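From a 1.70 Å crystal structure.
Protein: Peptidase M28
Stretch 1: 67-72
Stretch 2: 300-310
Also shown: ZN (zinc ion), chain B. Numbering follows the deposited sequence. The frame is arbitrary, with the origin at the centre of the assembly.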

# COMPACT_ATOMS: atom_id res chain seq x y z
N PRO A 67 30.47 20.59 3.54
CA PRO A 67 30.60 19.22 3.06
C PRO A 67 30.53 18.13 4.14
O PRO A 67 30.92 18.32 5.31
N VAL A 68 30.00 16.99 3.72
CA VAL A 68 29.81 15.82 4.55
C VAL A 68 30.27 14.63 3.73
O VAL A 68 29.79 14.41 2.63
N THR A 69 31.16 13.82 4.29
CA THR A 69 31.58 12.59 3.62
C THR A 69 30.48 11.54 3.72
O THR A 69 29.93 11.29 4.83
N VAL A 70 30.12 10.93 2.61
CA VAL A 70 29.06 9.92 2.60
C VAL A 70 29.47 8.67 1.79
O VAL A 70 30.13 8.78 0.73
N PRO A 71 29.05 7.48 2.26
CA PRO A 71 29.23 6.26 1.50
C PRO A 71 28.26 6.18 0.34
O PRO A 71 27.26 6.90 0.27
N VAL A 72 28.61 5.32 -0.61
CA VAL A 72 27.83 5.13 -1.82
C VAL A 72 27.43 3.69 -1.95
O VAL A 72 28.28 2.79 -2.13
N TYR A 300 20.13 18.70 7.04
CA TYR A 300 21.26 17.81 7.22
C TYR A 300 21.33 16.76 6.14
O TYR A 300 20.32 16.23 5.69
N ALA A 301 22.57 16.45 5.77
CA ALA A 301 22.92 15.37 4.88
C ALA A 301 22.98 14.03 5.60
O ALA A 301 23.42 13.93 6.75
N ALA A 302 22.58 13.00 4.86
CA ALA A 302 22.93 11.63 5.15
C ALA A 302 22.51 11.20 6.56
O ALA A 302 23.20 10.45 7.22
N GLU A 303 21.35 11.68 7.00
CA GLU A 303 20.81 11.22 8.29
C GLU A 303 20.53 9.72 8.27
O GLU A 303 20.77 9.04 9.25
N GLU A 304 20.00 9.22 7.16
CA GLU A 304 19.60 7.81 7.02
C GLU A 304 20.76 6.84 7.14
O GLU A 304 20.57 5.68 7.47
N LEU A 305 21.97 7.34 6.88
CA LEU A 305 23.16 6.52 6.91
C LEU A 305 23.90 6.60 8.25
O LEU A 305 25.05 6.20 8.35
N GLY A 306 23.25 7.12 9.29
CA GLY A 306 23.87 7.22 10.60
C GLY A 306 24.20 8.62 11.07
O GLY A 306 25.24 8.86 11.70
N LEU A 307 23.29 9.56 10.83
CA LEU A 307 23.48 10.93 11.30
C LEU A 307 24.80 11.54 10.83
O LEU A 307 25.38 12.34 11.52
N LEU A 308 25.27 11.18 9.65
CA LEU A 308 26.58 11.65 9.22
C LEU A 308 26.68 13.17 9.13
O LEU A 308 27.67 13.75 9.53
N GLY A 309 25.66 13.83 8.57
CA GLY A 309 25.67 15.27 8.52
C GLY A 309 25.54 15.92 9.88
O GLY A 309 26.22 16.89 10.15
N GLY A 310 24.71 15.36 10.75
CA GLY A 310 24.64 15.89 12.11
C GLY A 310 25.97 15.81 12.86
O GLY A 310 26.38 16.78 13.51

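No hydrogen bond crosses between these two stretches, although one of them is a β-strand with its backbone running past a folded loop. The contact is built mainly from apolar side-chain packing, with a few van der Waals contacts to backbone, burying 283 Å² summed over both sides, and the second stretch satisfies part of its own backbone internally. Ala302 O accepts from Leu308 N at 3.3 Å, while Gly309 N gives a weak bond to Ala301 O at 2.9 Å. These bonds link Ala301 and Ala302 to the start of the helix at Leu308, and small alanine methyls and a leucine side chain together form one surface for the strand.

Val68 points toward that surface and has the t rotamer. Both its methyls lie over the Ala301 and Gly309 region: CG2 is 4.1 Å from Ala301 CB, and CG1 is 4.1 Å from Leu308 CB and 3.8 Å from Gly309 N. Gly309 leaves the backbone bare here; a CB on it would fall 2.3 Å from Ala301 O, a clash within its own stretch, and 4.0 Å from Val68 CG2. The tight local fold, more than the strand, therefore demands the glycine.

Two residues along, Val70 departs sideways in the m rotamer, yet its CG1 comes within 3.5 Å of Ala302 CB. Ala302 has positive phi and psi (56/38) and still directs its methyl toward the strand. Pro71, also sideways, presents a rigid ring to two leucines: its CG is 3.7 Å from Leu305 CD1, and its CD is 3.5 Å from Leu308 CD1. Both leucines point toward the strand with chi1 m and chi2 t, extended enough to bring their CD1 methyls to the ring. Leu308 is the broadest contributor from its stretch, touching Val68 through its CB and reaching Thr69 O with CD1 at 3.8 Å, a van der Waals approach. Thr69 itself turns sideways and remains exposed, its side chain well clear of the other stretch.

Between the alanines and Leu305, the chain carries its polar groups out of the strand's reach. Glu304, m at both chi1 and chi2, binds the zinc ion through both carboxylate oxygens, OE1 at 2.2 Å and OE2 at 2.4 Å, as befits a metal-dependent peptidase. Water 1 and water 2 each lie with their O atoms 2.1 Å from ZN, and ligands from elsewhere in the structure add to the coordination. Glu303, with chi1 t, accepts a hydrogen bond at OE1 from the O of water 1 at 2.7 Å. Ala301, Ala302, Leu305 and Leu308 face the strand, while Glu304 binds the metal and Glu303 holds a zinc-bound water.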

# COMPACT_ATOMS: atom_id res chain seq x y z
CB PRO A 67 31.97 19.22 2.40
CG PRO A 67 32.76 20.20 3.21
CD PRO A 67 31.77 21.30 3.53
CB VAL A 68 28.35 15.65 4.96
CG1 VAL A 68 28.12 14.32 5.73
CG2 VAL A 68 27.88 16.87 5.76
CB THR A 69 32.88 12.03 4.24
OG1 THR A 69 33.90 13.05 4.21
CG2 THR A 69 33.36 10.72 3.51
CB VAL A 70 27.74 10.44 2.00
CG1 VAL A 70 27.22 11.66 2.83
CG2 VAL A 70 27.89 10.75 0.52
CB PRO A 71 28.96 5.15 2.51
CG PRO A 71 28.03 5.76 3.48
CD PRO A 71 28.33 7.23 3.53
CB VAL A 72 28.58 5.60 -3.08
CG1 VAL A 72 27.73 5.40 -4.30
CG2 VAL A 72 28.95 7.07 -2.96
CB TYR A 300 21.22 17.09 8.59
CG TYR A 300 21.45 17.97 9.81
CD1 TYR A 300 22.72 18.25 10.22
CD2 TYR A 300 20.40 18.47 10.56
CE1 TYR A 300 22.97 19.03 11.36
CE2 TYR A 300 20.63 19.26 11.68
CZ TYR A 300 21.91 19.51 12.09
OH TYR A 300 22.15 20.25 13.22
CB ALA A 301 24.34 15.64 4.21
CB ALA A 302 24.43 11.39 4.88
CB GLU A 303 19.55 12.03 8.66
CG GLU A 303 18.99 11.67 10.03
CD GLU A 303 18.06 10.47 10.03
OE1 GLU A 303 17.63 10.05 8.94
OE2 GLU A 303 17.74 9.95 11.12
CB GLU A 304 18.88 7.58 5.68
CG GLU A 304 17.64 8.46 5.41
CD GLU A 304 16.44 8.08 6.26
OE1 GLU A 304 16.58 7.23 7.17
OE2 GLU A 304 15.35 8.60 5.95
CB LEU A 305 24.10 6.90 5.77
CG LEU A 305 23.44 6.92 4.37
CD1 LEU A 305 24.57 7.19 3.33
CD2 LEU A 305 22.67 5.63 4.06
CB LEU A 307 23.42 11.03 12.83
CG LEU A 307 22.41 10.18 13.58
CD1 LEU A 307 22.52 10.44 15.11
CD2 LEU A 307 21.02 10.44 13.04
CB LEU A 308 26.98 11.01 7.88
CG LEU A 308 26.98 9.48 7.86
CD1 LEU A 308 27.42 8.96 6.49
CD2 LEU A 308 27.84 8.87 8.99
ZN ZN B . 14.51 7.61 7.90
O HOH W 1 15.12 9.22 9.15
O HOH W 2 14.30 6.87 9.89